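Local atomic coordinates of Os03g0854200 protein (Oryza sativa Japonica Group, PDB entry 3HKM), a protein that probably serves in the exosome 3'->5' exoribonuclease complex, binds double-stranded DNA and single-stranded RNA, and shows hydrolytic DNase and phosphorolytic RNase activities in vitro. Residues A[22-27]-A[41-46]; A[149-154]-A[209-214]; A[162-167]-A[200-205]. One frame throughout, in Å; residues are numbered along the deposited sequence.

Interaction 1: A[22-27]-A[41-46]; sequences NPLDRA and LAAVYG
Leu24 and Leu41 start from different rotamers: chi1 of -61° sets Leu24 CG anti to its carbonyl carbon, whereas chi1 of 169° sets Leu41 CG anti to its backbone N. From there the two side chains reach toward each other and meet tip to tip, Leu24 CD1 lying 4.0 Å from Leu41 CD2. The same Leu24 methyl also presses on the strand's next inward-facing residue, with CD1 only 3.5 Å from Ala43 CB, which is tighter than ordinary van der Waals contact. Leu41 uses its second branch too. Its CD1 sits 4.0 Å from Pro23 CG, and these two side chains slide past each other in opposite directions, so the fork of Leu41 is shared between two neighbouring residues of the loop.

The other end of the contact is closer at the backbone: Ala27 and Tyr45 have CA atoms 5.4 Å apart, against 8.7 Å for Pro23 and Leu41. Here the Tyr45 ring does the touching, its CE1 coming to 3.5 Å from Ala27 CA. The carbonyl of Arg26 stands at the ring's edge, near its plane, Arg26 O lying 3.9 Å from Tyr45 CE1.

Segment 22-27 is the connection between strands 17-21 and 29-35 of the RNase PH fold, and it folds over strand 38-49. Alternation along that strand is plain: Leu41 and Ala43 face the loop, while Ala42 and Val44 turn away and pack on helix 115-130. The backbone of 41-44 bonds to strands 29-35 and 100-110, and Leu24 N bonds to Ser30 OG. Between the two segments themselves the evidence is methyl, ring and CH contact without a hydrogen bond, consistent with apolar contact and shape, rather than directional pairing, joining these two segments.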
loop_
_atom_site.group_PDB
_atom_site.type_symbol
_atom_site.label_atom_id
_atom_site.label_comp_id
_atom_site.label_asym_id
_atom_site.label_seq_id
_atom_site.Cartn_x
_atom_site.Cartn_y
_atom_site.Cartn_z
ATOM N N ASN A 22 5.243 -13.353 -7.825
ATOM C CA ASN A 22 4.574 -13.406 -9.127
ATOM C C ASN A 22 3.740 -14.640 -9.459
ATOM O O ASN A 22 4.187 -15.526 -10.189
ATOM C CB ASN A 22 5.568 -13.167 -10.252
ATOM C CG ASN A 22 6.538 -14.308 -10.417
ATOM O OD1 ASN A 22 6.854 -15.007 -9.458
ATOM N ND2 ASN A 22 7.025 -14.502 -11.638
ATOM N N PRO A 23 2.509 -14.681 -8.948
ATOM C CA PRO A 23 1.592 -15.759 -9.319
ATOM C C PRO A 23 1.244 -15.706 -10.813
ATOM O O PRO A 23 1.017 -16.742 -11.434
ATOM C CB PRO A 23 0.343 -15.458 -8.479
ATOM C CG PRO A 23 0.784 -14.474 -7.428
ATOM C CD PRO A 23 1.893 -13.707 -8.029
ATOM N N LEU A 24 1.212 -14.504 -11.379
ATOM C CA LEU A 24 0.726 -14.312 -12.745
ATOM C C LEU A 24 1.815 -14.493 -13.797
ATOM O O LEU A 24 2.873 -13.879 -13.717
ATOM C CB LEU A 24 0.080 -12.933 -12.886
ATOM C CG LEU A 24 -1.130 -12.678 -11.989
ATOM C CD1 LEU A 24 -1.424 -11.196 -11.915
ATOM C CD2 LEU A 24 -2.349 -13.459 -12.485
ATOM N N ASP A 25 1.541 -15.332 -14.789
ATOM C CA ASP A 25 2.510 -15.614 -15.850
ATOM C C ASP A 25 2.640 -14.472 -16.860
ATOM O O ASP A 25 3.711 -14.275 -17.448
ATOM C CB ASP A 25 2.135 -16.897 -16.603
ATOM C CG ASP A 25 1.987 -18.098 -15.689
ATOM O OD1 ASP A 25 2.629 -18.137 -14.620
ATOM O OD2 ASP A 25 1.228 -19.019 -16.053
ATOM N N ARG A 26 1.552 -13.730 -17.062
ATOM C CA ARG A 26 1.501 -12.698 -18.096
ATOM C C ARG A 26 2.081 -11.386 -17.589
ATOM O O ARG A 26 2.474 -10.519 -18.374
ATOM C CB ARG A 26 0.057 -12.473 -18.550
ATOM C CG ARG A 26 -0.107 -11.927 -19.969
ATOM C CD ARG A 26 0.303 -12.958 -21.024
ATOM N NE ARG A 26 -0.686 -13.083 -22.097
ATOM C CZ ARG A 26 -0.746 -12.302 -23.172
ATOM N NH1 ARG A 26 0.122 -11.312 -23.339
ATOM N NH2 ARG A 26 -1.688 -12.511 -24.082
ATOM N N ALA A 27 2.122 -11.242 -16.268
ATOM C CA ALA A 27 2.593 -10.015 -15.650
ATOM C C ALA A 27 4.120 -9.982 -15.646
ATOM O O ALA A 27 4.772 -11.027 -15.576
ATOM C CB ALA A 27 2.052 -9.911 -14.243
ATOM N N LEU A 41 -3.989 -8.949 -4.622
ATOM C CA LEU A 41 -3.113 -9.355 -5.723
ATOM C C LEU A 41 -2.692 -8.160 -6.577
ATOM O O LEU A 41 -3.537 -7.451 -7.124
ATOM C CB LEU A 41 -3.771 -10.423 -6.605
ATOM C CG LEU A 41 -3.045 -10.733 -7.927
ATOM C CD1 LEU A 41 -1.682 -11.371 -7.667
ATOM C CD2 LEU A 41 -3.881 -11.629 -8.836
ATOM N N ALA A 42 -1.382 -7.955 -6.690
ATOM C CA ALA A 42 -0.808 -6.819 -7.420
ATOM C C ALA A 42 -0.088 -7.239 -8.708
ATOM O O ALA A 42 0.834 -8.037 -8.672
ATOM C CB ALA A 42 0.154 -6.047 -6.514
ATOM N N ALA A 43 -0.508 -6.689 -9.844
ATOM C CA ALA A 43 0.061 -7.067 -11.144
ATOM C C ALA A 43 0.659 -5.855 -11.852
ATOM O O ALA A 43 -0.010 -4.835 -11.999
ATOM C CB ALA A 43 -1.006 -7.728 -12.026
ATOM N N VAL A 44 1.913 -5.968 -12.287
ATOM C CA VAL A 44 2.613 -4.868 -12.942
ATOM C C VAL A 44 3.105 -5.296 -14.312
ATOM O O VAL A 44 3.588 -6.407 -14.468
ATOM C CB VAL A 44 3.832 -4.409 -12.132
ATOM C CG1 VAL A 44 4.409 -3.131 -12.727
ATOM C CG2 VAL A 44 3.454 -4.208 -10.668
ATOM N N TYR A 45 3.004 -4.412 -15.301
ATOM C CA TYR A 45 3.323 -4.813 -16.669
ATOM C C TYR A 45 4.576 -4.155 -17.311
ATOM O O TYR A 45 4.471 -3.470 -18.317
ATOM C CB TYR A 45 2.053 -4.727 -17.531
ATOM C CG TYR A 45 0.984 -5.663 -16.993
ATOM C CD1 TYR A 45 0.992 -7.011 -17.317
ATOM C CD2 TYR A 45 0.013 -5.215 -16.104
ATOM C CE1 TYR A 45 0.044 -7.886 -16.800
ATOM C CE2 TYR A 45 -0.939 -6.085 -15.578
ATOM C CZ TYR A 45 -0.916 -7.418 -15.933
ATOM O OH TYR A 45 -1.854 -8.292 -15.425
ATOM N N GLY A 46 5.756 -4.406 -16.720
ATOM C CA GLY A 46 7.046 -3.893 -17.189
ATOM C C GLY A 46 6.917 -2.491 -17.742
ATOM O O GLY A 46 5.814 -1.955 -17.794
#

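Interaction 2: A[149-154]-A[209-214]; sequences GEVILD and FSCIER
Val151 and Arg214 provide the central apolar contact, the aliphatic part of the arginine sliding past the valine in the opposite direction. Val151 CG1 stands anti to its backbone N (chi1 152°) and lies 3.6 Å from Arg214 CG. Leu153 meets the same methylene from the strand's other inward-facing position: its CD1 is 3.7 Å from Arg214 CG, and CD2 approaches that carbon equally closely, so the leucine presents both branches to one methylene. The second methyl of Val151 faces the preceding turn of the helix, where CG2 is 3.8 Å from Cys211 SG.

These contacts attach strand 151-153, outermost of the four strands in the antiparallel sheet of this RNase PH domain, to the helix that covers the sheet. The segment axes of strand and helix 209-214 approach to 8.7 Å with 38° between their N-to-C directions. Leu153 is also bonded through its backbone to Pro11. Ser210, Cys211 and Arg214 lie on one side of the helix, as a spacing of one and then three residues gives. Cys211 also reaches Cys143 and Val145 on strand 138-145 and Leu169 on strand 165-172, which carries the same helical face across the middle of the sheet.

Polar atoms lie among the apolar contacts. Ser210 OG is 3.4 Å from Val151 CG2, a hydroxyl resting on a methyl. Arg214 CD is turned by chi2 (76°), giving the chain a bend there. Farther out, the guanidinium lies beside the strand's backbone, with Arg214 NH1 2.9 Å from Val151 O, while the arginine side chain also touches Pro11 and Asn12.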
loop_
_atom_site.group_PDB
_atom_site.type_symbol
_atom_site.label_atom_id
_atom_site.label_comp_id
_atom_site.label_asym_id
_atom_site.label_seq_id
_atom_site.Cartn_x
_atom_site.Cartn_y
_atom_site.Cartn_z
ATOM N N GLY A 149 -5.855 7.936 23.343
ATOM C CA GLY A 149 -4.656 8.182 22.560
ATOM C C GLY A 149 -3.784 6.977 22.269
ATOM O O GLY A 149 -2.791 7.094 21.546
ATOM N N GLU A 150 -4.143 5.821 22.826
ATOM C CA GLU A 150 -3.372 4.599 22.597
ATOM C C GLU A 150 -3.345 4.262 21.112
ATOM O O GLU A 150 -4.390 4.087 20.491
ATOM C CB GLU A 150 -3.953 3.420 23.388
ATOM C CG GLU A 150 -3.866 3.567 24.901
ATOM C CD GLU A 150 -5.108 4.192 25.509
ATOM O OE1 GLU A 150 -5.008 4.746 26.623
ATOM O OE2 GLU A 150 -6.184 4.120 24.881
ATOM N N VAL A 151 -2.151 4.172 20.539
ATOM C CA VAL A 151 -2.034 3.886 19.116
ATOM C C VAL A 151 -1.956 2.395 18.838
ATOM O O VAL A 151 -1.229 1.659 19.498
ATOM C CB VAL A 151 -0.832 4.589 18.474
ATOM C CG1 VAL A 151 -0.333 3.798 17.269
ATOM C CG2 VAL A 151 -1.219 5.998 18.063
ATOM N N ILE A 152 -2.722 1.972 17.844
ATOM C CA ILE A 152 -2.807 0.583 17.431
ATOM C C ILE A 152 -2.290 0.467 15.991
ATOM O O ILE A 152 -2.618 1.295 15.147
ATOM C CB ILE A 152 -4.268 0.091 17.577
ATOM C CG1 ILE A 152 -4.412 -0.776 18.827
ATOM C CG2 ILE A 152 -4.716 -0.686 16.371
ATOM C CD1 ILE A 152 -3.704 -0.231 20.029
ATOM N N LEU A 153 -1.454 -0.534 15.718
ATOM C CA LEU A 153 -0.880 -0.708 14.380
ATOM C C LEU A 153 -1.551 -1.836 13.598
ATOM O O LEU A 153 -1.816 -2.913 14.143
ATOM C CB LEU A 153 0.636 -0.945 14.457
ATOM C CG LEU A 153 1.450 0.186 15.092
ATOM C CD1 LEU A 153 2.937 -0.120 15.057
ATOM C CD2 LEU A 153 1.153 1.512 14.403
ATOM N N ASP A 154 -1.827 -1.578 12.322
ATOM C CA ASP A 154 -2.421 -2.572 11.433
ATOM C C ASP A 154 -3.777 -3.050 11.951
ATOM O O ASP A 154 -3.945 -4.204 12.334
ATOM C CB ASP A 154 -1.472 -3.756 11.272
ATOM C CG ASP A 154 -1.762 -4.584 10.025
ATOM O OD1 ASP A 154 -2.344 -4.052 9.053
ATOM O OD2 ASP A 154 -1.373 -5.771 10.020
ATOM N N PHE A 209 1.264 12.526 15.762
ATOM C CA PHE A 209 2.682 12.217 15.952
ATOM C C PHE A 209 2.911 10.836 16.551
ATOM O O PHE A 209 3.873 10.155 16.192
ATOM C CB PHE A 209 3.426 13.253 16.799
ATOM C CG PHE A 209 4.771 12.760 17.287
ATOM C CD1 PHE A 209 5.797 12.495 16.382
ATOM C CD2 PHE A 209 4.996 12.520 18.638
ATOM C CE1 PHE A 209 7.025 12.027 16.822
ATOM C CE2 PHE A 209 6.219 12.054 19.081
ATOM C CZ PHE A 209 7.233 11.809 18.174
ATOM N N SER A 210 2.051 10.429 17.478
ATOM C CA SER A 210 2.167 9.091 18.037
ATOM C C SER A 210 2.077 8.060 16.912
ATOM O O SER A 210 2.849 7.104 16.873
ATOM C CB SER A 210 1.094 8.840 19.099
ATOM O OG SER A 210 1.275 7.570 19.710
ATOM N N CYS A 211 1.146 8.277 15.987
ATOM C CA CYS A 211 0.960 7.392 14.838
ATOM C C CYS A 211 2.212 7.286 13.969
ATOM O O CYS A 211 2.624 6.188 13.597
ATOM C CB CYS A 211 -0.215 7.862 13.981
ATOM S SG CYS A 211 -1.861 7.450 14.619
ATOM N N ILE A 212 2.806 8.427 13.635
ATOM C CA ILE A 212 4.010 8.436 12.815
ATOM C C ILE A 212 5.198 7.871 13.585
ATOM O O ILE A 212 5.999 7.118 13.033
ATOM C CB ILE A 212 4.326 9.846 12.244
ATOM C CG1 ILE A 212 4.575 10.848 13.365
ATOM C CG2 ILE A 212 3.188 10.332 11.358
ATOM C CD1 ILE A 212 4.442 12.296 12.920
ATOM N N GLU A 213 5.298 8.231 14.861
ATOM C CA GLU A 213 6.321 7.689 15.748
ATOM C C GLU A 213 6.222 6.169 15.819
ATOM O O GLU A 213 7.212 5.450 15.677
ATOM C CB GLU A 213 6.146 8.255 17.158
ATOM C CG GLU A 213 6.744 7.377 18.243
ATOM C CD GLU A 213 5.936 7.388 19.532
ATOM O OE1 GLU A 213 5.756 8.479 20.129
ATOM O OE2 GLU A 213 5.493 6.293 19.952
ATOM N N ARG A 214 5.009 5.690 16.055
ATOM C CA ARG A 214 4.769 4.271 16.238
ATOM C C ARG A 214 4.976 3.531 14.921
ATOM O O ARG A 214 5.721 2.564 14.858
ATOM C CB ARG A 214 3.348 4.055 16.762
ATOM C CG ARG A 214 3.097 2.693 17.379
ATOM C CD ARG A 214 3.709 2.623 18.764
ATOM N NE ARG A 214 3.532 1.312 19.378
ATOM C CZ ARG A 214 2.485 0.980 20.127
ATOM N NH1 ARG A 214 1.513 1.860 20.347
ATOM N NH2 ARG A 214 2.408 -0.234 20.658
#

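Interaction 3: A[162-167]-A[200-205]; sequences QLKSFA and HGVMSE
Phe166 and His200 stand on the same face of the sheet and cross obliquely, their rings rim to rim with neither lying over the other. The centroids of the Phe166 and His200 rings are 5.5 Å apart and the planes are inclined at 46°, which excludes a parallel stack. Phe166 CE2 makes the closest approach, 3.4 Å from His200 CB and almost as near to CD2 of the imidazole, with CZ and CD2 of the phenyl beside it. Chi1 of 60° puts Phe166 CG between its backbone N and carbonyl carbon. One face of the ring has a carbonyl over its centre, His200 O lying 4.1 Å above the plane of Phe166. The imidazole has a further partner in His168, with the rings edge to face.

Between the backbones, antiparallel hydrogen bonds join strand 165-172 to the outermost strand 197-201 of the four-stranded sheet in this RNase PH domain. His200 N donates to Phe166 O at 2.8 Å in a fairly straight bond (164° at the hydrogen), whereas the return bond from Phe166 N to His200 O is longer, 3.2 Å, and more bent.

Met203 lies in the loop between strand 197-201 and helix 205-229, with CG anti to its backbone N and bends at chi2 and chi3. Its CE lies 3.4 Å from Phe166 O and 3.9 Å from Ala167 CB, so its methyl packs against the strand's backbone carbonyl and Ala167, while the side chain also touches Val145. Near Lys164 a water donates to Lys164 O and accepts from Val202 N, bridging the two segments.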
loop_
_atom_site.group_PDB
_atom_site.type_symbol
_atom_site.label_atom_id
_atom_site.label_comp_id
_atom_site.label_asym_id
_atom_site.label_seq_id
_atom_site.Cartn_x
_atom_site.Cartn_y
_atom_site.Cartn_z
ATOM N N GLN A 162 -14.692 0.220 15.476
ATOM C CA GLN A 162 -14.687 0.631 16.870
ATOM C C GLN A 162 -14.095 2.025 17.027
ATOM O O GLN A 162 -14.751 2.934 17.541
ATOM C CB GLN A 162 -13.918 -0.381 17.727
ATOM C CG GLN A 162 -14.652 -1.720 17.946
ATOM C CD GLN A 162 -13.791 -2.780 18.644
ATOM O OE1 GLN A 162 -12.704 -3.140 18.172
ATOM N NE2 GLN A 162 -14.285 -3.289 19.772
ATOM N N LEU A 163 -12.860 2.200 16.571
ATOM C CA LEU A 163 -12.126 3.440 16.807
ATOM C C LEU A 163 -12.733 4.673 16.131
ATOM O O LEU A 163 -13.597 4.551 15.257
ATOM C CB LEU A 163 -10.663 3.275 16.398
ATOM C CG LEU A 163 -9.774 2.470 17.349
ATOM C CD1 LEU A 163 -10.283 1.056 17.517
ATOM C CD2 LEU A 163 -8.340 2.472 16.842
ATOM N N LYS A 164 -12.265 5.853 16.551
ATOM C CA LYS A 164 -12.748 7.135 16.033
ATOM C C LYS A 164 -11.675 7.904 15.272
ATOM O O LYS A 164 -11.964 8.880 14.593
ATOM C CB LYS A 164 -13.286 8.017 17.165
ATOM C CG LYS A 164 -14.800 7.938 17.374
ATOM C CD LYS A 164 -15.341 9.288 17.842
ATOM C CE LYS A 164 -14.620 9.797 19.102
ATOM N NZ LYS A 164 -14.590 11.303 19.194
ATOM N N SER A 165 -10.431 7.464 15.409
ATOM C CA SER A 165 -9.305 8.118 14.769
ATOM C C SER A 165 -8.471 7.070 14.070
ATOM O O SER A 165 -8.330 5.954 14.558
ATOM C CB SER A 165 -8.422 8.822 15.805
ATOM O OG SER A 165 -9.146 9.727 16.621
ATOM N N PHE A 166 -7.915 7.433 12.922
ATOM C CA PHE A 166 -6.848 6.630 12.347
ATOM C C PHE A 166 -6.147 7.264 11.148
ATOM O O PHE A 166 -6.624 8.233 10.568
ATOM C CB PHE A 166 -7.296 5.185 12.074
ATOM C CG PHE A 166 -8.444 5.057 11.126
ATOM C CD1 PHE A 166 -9.698 4.682 11.589
ATOM C CD2 PHE A 166 -8.265 5.268 9.770
ATOM C CE1 PHE A 166 -10.759 4.542 10.714
ATOM C CE2 PHE A 166 -9.324 5.129 8.882
ATOM C CZ PHE A 166 -10.574 4.764 9.356
ATOM N N ALA A 167 -4.992 6.712 10.811
ATOM C CA ALA A 167 -4.154 7.281 9.779
ATOM C C ALA A 167 -3.633 6.175 8.877
ATOM O O ALA A 167 -3.312 5.089 9.335
ATOM C CB ALA A 167 -2.999 8.032 10.410
ATOM N N HIS A 200 -8.363 9.775 9.007
ATOM C CA HIS A 200 -9.814 9.680 8.945
ATOM C C HIS A 200 -10.390 9.778 10.346
ATOM O O HIS A 200 -10.104 8.937 11.199
ATOM C CB HIS A 200 -10.248 8.349 8.326
ATOM C CG HIS A 200 -9.818 8.162 6.900
ATOM N ND1 HIS A 200 -10.530 8.669 5.833
ATOM C CD2 HIS A 200 -8.760 7.505 6.368
ATOM C CE1 HIS A 200 -9.927 8.336 4.706
ATOM N NE2 HIS A 200 -8.849 7.633 5.002
ATOM N N GLY A 201 -11.209 10.799 10.578
ATOM C CA GLY A 201 -11.830 10.992 11.874
ATOM C C GLY A 201 -11.003 11.942 12.710
ATOM O O GLY A 201 -10.004 12.469 12.223
ATOM N N VAL A 202 -11.404 12.158 13.961
ATOM C CA VAL A 202 -10.725 13.138 14.807
ATOM C C VAL A 202 -9.254 12.798 14.956
ATOM O O VAL A 202 -8.883 11.646 15.195
ATOM C CB VAL A 202 -11.355 13.270 16.204
ATOM C CG1 VAL A 202 -10.971 12.094 17.079
ATOM C CG2 VAL A 202 -10.890 14.557 16.855
ATOM N N MET A 203 -8.407 13.802 14.803
ATOM C CA MET A 203 -6.989 13.565 14.934
ATOM C C MET A 203 -6.328 14.824 15.445
ATOM O O MET A 203 -6.086 15.767 14.690
ATOM C CB MET A 203 -6.386 13.111 13.598
ATOM C CG MET A 203 -4.907 12.723 13.658
ATOM S SD MET A 203 -4.574 11.096 14.360
ATOM C CE MET A 203 -5.144 10.034 13.050
ATOM N N SER A 204 -6.070 14.840 16.745
ATOM C CA SER A 204 -5.239 15.868 17.331
ATOM C C SER A 204 -3.836 15.742 16.755
ATOM O O SER A 204 -3.469 14.692 16.224
ATOM C CB SER A 204 -5.185 15.706 18.849
ATOM O OG SER A 204 -4.522 14.505 19.204
ATOM N N GLU A 205 -3.052 16.809 16.873
ATOM C CA GLU A 205 -1.665 16.806 16.424
ATOM C C GLU A 205 -0.785 15.894 17.295
ATOM O O GLU A 205 0.245 15.390 16.845
ATOM C CB GLU A 205 -1.116 18.238 16.402
ATOM C CG GLU A 205 0.297 18.360 15.874
ATOM C CD GLU A 205 0.846 19.771 15.977
ATOM O OE1 GLU A 205 1.070 20.245 17.111
ATOM O OE2 GLU A 205 1.064 20.405 14.923
HETATM O O HOH W 1 -14.096 10.587 14.531
#

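Overall arrangement
Interactions 2 and 3 belong to one neighbourhood, with centres 10 Å apart: both reach the four-stranded antiparallel sheet, and strand 197-201 is followed in the chain by helix 205-229. Interaction 3 is nested within the chain loop that interaction 2 closes. Interaction 1 lies on the opposite side of the chain's centre, its centre about 33 and 35 Å from the centres of the other two, on the five-stranded mixed sheet. All three are partly buried. Interaction 2 has no exposed residue among those touching, whereas interactions 1 and 3 include both buried and exposed ones. Chemistry follows position: loop on strand is apolar, helix on sheet is apolar with polar side-chain atoms among the methyls, and strand beside strand adds backbone hydrogen bonds and a bridging water.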